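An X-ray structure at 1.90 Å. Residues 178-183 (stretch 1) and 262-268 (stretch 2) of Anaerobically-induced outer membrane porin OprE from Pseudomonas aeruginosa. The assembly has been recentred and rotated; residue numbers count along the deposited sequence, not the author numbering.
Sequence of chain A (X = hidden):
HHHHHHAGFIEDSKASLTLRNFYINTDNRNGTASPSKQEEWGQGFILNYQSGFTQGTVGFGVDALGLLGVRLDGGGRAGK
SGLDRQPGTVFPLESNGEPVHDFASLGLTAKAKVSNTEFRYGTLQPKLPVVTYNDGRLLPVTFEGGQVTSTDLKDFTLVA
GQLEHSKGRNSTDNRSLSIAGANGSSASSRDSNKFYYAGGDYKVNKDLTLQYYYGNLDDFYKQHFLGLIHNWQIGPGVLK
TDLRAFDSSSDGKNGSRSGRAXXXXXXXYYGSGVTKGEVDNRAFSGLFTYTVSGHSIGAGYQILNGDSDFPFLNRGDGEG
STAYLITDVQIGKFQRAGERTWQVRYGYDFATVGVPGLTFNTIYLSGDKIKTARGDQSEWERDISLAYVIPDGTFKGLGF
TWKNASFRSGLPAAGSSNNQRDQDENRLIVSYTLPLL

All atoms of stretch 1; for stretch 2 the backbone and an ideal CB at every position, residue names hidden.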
ATOM      1  N   SER A 178       7.522  -4.358 -11.517  1.00  7.24           N
ATOM      2  CA  SER A 178       8.632  -5.210 -11.106  1.00  6.47           C
ATOM      3  C   SER A 178       8.516  -5.522  -9.611  1.00 12.27           C
ATOM      4  O   SER A 178       7.526  -5.154  -8.972  1.00 13.39           O
ATOM      5  CB  SER A 178       9.990  -4.577 -11.456  1.00  9.07           C
ATOM      6  OG  SER A 178      11.055  -5.501 -11.272  1.00 18.92           O
ATOM      7  N   ILE A 179       9.507  -6.237  -9.085  1.00 11.24           N
ATOM      8  CA  ILE A 179       9.565  -6.598  -7.673  1.00 13.04           C
ATOM      9  C   ILE A 179      10.995  -6.349  -7.190  1.00 14.53           C
ATOM     10  O   ILE A 179      11.899  -6.188  -8.017  1.00 12.93           O
ATOM     11  CB  ILE A 179       9.179  -8.086  -7.439  1.00  7.54           C
ATOM     12  CG1 ILE A 179      10.224  -9.028  -8.039  1.00 12.41           C
ATOM     13  CG2 ILE A 179       7.775  -8.402  -8.004  1.00 12.20           C
ATOM     14  CD1 ILE A 179       9.907 -10.505  -7.825  1.00 16.57           C
ATOM     15  N   ALA A 180      11.193  -6.299  -5.870  1.00 10.91           N
ATOM     16  CA  ALA A 180      12.521  -6.113  -5.271  1.00 13.36           C
ATOM     17  C   ALA A 180      13.452  -7.225  -5.725  1.00 10.94           C
ATOM     18  O   ALA A 180      13.067  -8.400  -5.719  1.00 10.47           O
ATOM     19  CB  ALA A 180      12.432  -6.109  -3.734  1.00  8.24           C
ATOM     20  N   GLY A 181      14.667  -6.848  -6.116  1.00 12.08           N
ATOM     21  CA  GLY A 181      15.635  -7.799  -6.627  1.00 13.46           C
ATOM     22  C   GLY A 181      15.816  -7.655  -8.123  1.00 13.74           C
ATOM     23  O   GLY A 181      16.888  -7.905  -8.654  1.00 16.02           O
ATOM     24  N   ALA A 182      14.762  -7.240  -8.803  1.00  8.04           N
ATOM     25  CA  ALA A 182      14.824  -7.067 -10.253  1.00 16.99           C
ATOM     26  C   ALA A 182      14.486  -5.645 -10.650  1.00 17.89           C
ATOM     27  O   ALA A 182      14.432  -5.324 -11.844  1.00 17.76           O
ATOM     28  CB  ALA A 182      13.872  -8.021 -10.942  1.00 13.83           C
ATOM     29  N   ASN A 183      14.237  -4.796  -9.657  1.00 15.26           N
ATOM     30  CA  ASN A 183      13.652  -3.488  -9.932  1.00 19.02           C
ATOM     31  C   ASN A 183      14.693  -2.369 -10.017  1.00 18.76           C
ATOM     32  O   ASN A 183      15.884  -2.638 -10.165  1.00 18.38           O
ATOM     33  CB  ASN A 183      12.538  -3.161  -8.926  1.00 16.75           C
ATOM     34  CG  ASN A 183      13.050  -3.020  -7.505  1.00 19.78           C
ATOM     35  OD1 ASN A 183      14.247  -3.156  -7.242  1.00 22.46           O
ATOM     36  ND2 ASN A 183      12.137  -2.744  -6.576  1.00 15.35           N
ATOM     37  N   UNK A 262      18.806 -14.393 -16.664  1.00 17.18           N
ATOM     38  CA  UNK A 262      18.598 -13.144 -17.403  1.00 17.85           C
ATOM     39  C   UNK A 262      18.017 -12.040 -16.513  1.00 26.59           C
ATOM     40  O   UNK A 262      17.720 -10.947 -16.979  1.00 20.89           O
ATOM     41  CB  UNK A 262      17.670 -13.390 -18.594  1.00 17.85           C
ATOM     42  N   UNK A 263      17.859 -12.322 -15.227  1.00 17.24           N
ATOM     43  CA  UNK A 263      17.486 -11.273 -14.306  1.00 18.83           C
ATOM     44  C   UNK A 263      16.045 -11.289 -13.839  1.00 17.80           C
ATOM     45  O   UNK A 263      15.618 -10.358 -13.163  1.00 14.74           O
ATOM     46  CB  UNK A 263      17.776  -9.919 -14.957  1.00 18.83           C
ATOM     47  N   UNK A 264      15.287 -12.329 -14.178  1.00 10.92           N
ATOM     48  CA  UNK A 264      13.937 -12.446 -13.612  1.00 12.13           C
ATOM     49  C   UNK A 264      14.011 -13.081 -12.226  1.00 14.55           C
ATOM     50  O   UNK A 264      13.715 -14.263 -12.048  1.00 10.91           O
ATOM     51  CB  UNK A 264      13.031 -13.270 -14.529  1.00 12.13           C
ATOM     52  N   UNK A 265      14.413 -12.269 -11.252  1.00 11.81           N
ATOM     53  CA  UNK A 265      14.737 -12.763  -9.920  1.00 11.00           C
ATOM     54  C   UNK A 265      14.127 -11.917  -8.811  1.00 12.41           C
ATOM     55  O   UNK A 265      13.779 -10.749  -9.007  1.00 13.22           O
ATOM     56  CB  UNK A 265      16.256 -12.819  -9.744  1.00 11.00           C
ATOM     57  N   UNK A 266      14.025 -12.525  -7.634  1.00 10.25           N
ATOM     58  CA  UNK A 266      13.544 -11.847  -6.443  1.00  8.80           C
ATOM     59  C   UNK A 266      14.676 -11.810  -5.437  1.00  7.92           C
ATOM     60  O   UNK A 266      15.483 -12.742  -5.364  1.00  6.40           O
ATOM     61  CB  UNK A 266      12.308 -12.538  -5.863  1.00  8.80           C
ATOM     62  N   UNK A 267      14.725 -10.754  -4.637  1.00  8.32           N
ATOM     63  CA  UNK A 267      15.576 -10.763  -3.455  1.00  8.30           C
ATOM     64  C   UNK A 267      15.152 -11.884  -2.494  1.00  9.30           C
ATOM     65  O   UNK A 267      13.981 -12.248  -2.413  1.00  7.34           O
ATOM     66  CB  UNK A 267      15.522  -9.405  -2.751  1.00  8.30           C
ATOM     67  N   UNK A 268      16.127 -12.431  -1.787  1.00  6.35           N
ATOM     68  CA  UNK A 268      15.910 -13.488  -0.818  1.00  7.42           C
ATOM     69  C   UNK A 268      17.296 -13.917  -0.362  1.00 13.22           C
ATOM     70  O   UNK A 268      18.251 -13.154  -0.496  1.00 12.00           O
ATOM     71  CB  UNK A 268      15.106 -14.653  -1.400  1.00  7.42           C
TER

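Position 262 lies well clear of stretch 1, and its ideal CB has nothing of that stretch within 5.5 Å; the contact therefore sets no preference there. The residue is Asp-262, whose carboxylate is hydrogen-bonded elsewhere in the structure.

At position 263, with phi/psi of 105/8, a CB would be jammed against the carbonyl oxygen of the residue before, which calls for glycine. Gly-263 is the deposited residue; it is the first residue after a helix to leave helical phi/psi, in a Schellman motif, and its carbonyl O lies 3.7 Å from Ala-182 CB.

The CA-to-CB bond of position 264 points away from stretch 1, so almost any side chain could be accommodated as far as this contact is concerned. Tyr-264 occupies it, with chi1 in the m well; the closest approach of its side chain is Tyr-264 CB to Ala-182 CB, 6.4 Å, and the ring makes no contact with stretch 1.

Position 265 directs its CB sideways, 5.1 Å from Gly-181 O and 5.5 Å from Ala-182 CB. That spacing leaves room for a further carbon, and its extended phi/psi of -134/160 suits a beta-branched residue; valine, isoleucine, threonine or a longer aliphatic chain would all be plausible. The residue is Val-265, and its CG2 packs 3.7 Å from Gly-181 O. Its own carbonyl is less well served: Val-265 O sits 3.3 Å from Ala-182 CB, a methyl that cannot donate a hydrogen bond, and it has no partner anywhere in the model.

The CA-to-CB bond of position 266 points away overall, yet the ideal CB lies 3.7 Å from Ile-179 CD1 and 4.2 Å from Ala-180 O. A small residue such as alanine, serine or threonine would fit. Ser-266 places its CB 3.8 Å from Ile-179 CD1. With chi1 at t, Ser-266 OG donates to the carbonyl O of position 267 (2.8 Å) and accepts from a water that also donates to Ala-180 O, linking the stretches.

Position 267 offers its amide to Ala-180 O, a bond available to any residue but proline. Its CB points sideways, 4.2 Å from Gly-181 CA, and a small or polar side chain would suit. Ser-267 N donates to Ala-180 O at 3.1 Å and 167°. Ser-267 OG, at chi1 m, approaches Gly-181 CA to 3.2 Å; a CB on Gly-181 would fall 2.3 Å from Ser-267 N, so the close backbone approach depends on that glycine.

Position 268 is beyond reach of stretch 1, and its phi/psi of 174/-159 is comfortable mainly for glycine, consistent with Gly-268.

Stretch 2, residues 262-268: DGYVSSG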
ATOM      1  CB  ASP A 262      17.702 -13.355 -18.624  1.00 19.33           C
ATOM      2  CG  ASP A 262      17.652 -12.127 -19.528  1.00 31.25           C
ATOM      3  OD1 ASP A 262      18.721 -11.531 -19.795  1.00 32.93           O
ATOM      4  OD2 ASP A 262      16.543 -11.737 -19.947  1.00 39.59           O
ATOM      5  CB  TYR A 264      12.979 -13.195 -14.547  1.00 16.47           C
ATOM      6  CG  TYR A 264      12.654 -12.367 -15.773  1.00 15.60           C
ATOM      7  CD1 TYR A 264      13.555 -12.280 -16.822  1.00 20.82           C
ATOM      8  CD2 TYR A 264      11.473 -11.630 -15.850  1.00 14.69           C
ATOM      9  CE1 TYR A 264      13.292 -11.504 -17.931  1.00 29.25           C
ATOM     10  CE2 TYR A 264      11.190 -10.848 -16.965  1.00 22.25           C
ATOM     11  CZ  TYR A 264      12.110 -10.797 -18.004  1.00 27.40           C
ATOM     12  OH  TYR A 264      11.867 -10.038 -19.122  1.00 28.50           O
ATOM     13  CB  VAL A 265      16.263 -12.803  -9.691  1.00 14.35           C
ATOM     14  CG1 VAL A 265      16.937 -13.864 -10.577  1.00  8.38           C
ATOM     15  CG2 VAL A 265      16.881 -11.412  -9.921  1.00 17.50           C
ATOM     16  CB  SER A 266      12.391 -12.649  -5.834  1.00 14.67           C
ATOM     17  OG  SER A 266      12.143 -12.251  -4.494  1.00 11.90           O
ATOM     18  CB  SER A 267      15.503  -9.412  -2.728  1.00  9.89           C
ATOM     19  OG  SER A 267      16.067  -8.381  -3.523  1.00 21.79           O
TER
HETATM   20  O   HOH W   1      10.842  -9.668  -4.368  1.00 13.07           O
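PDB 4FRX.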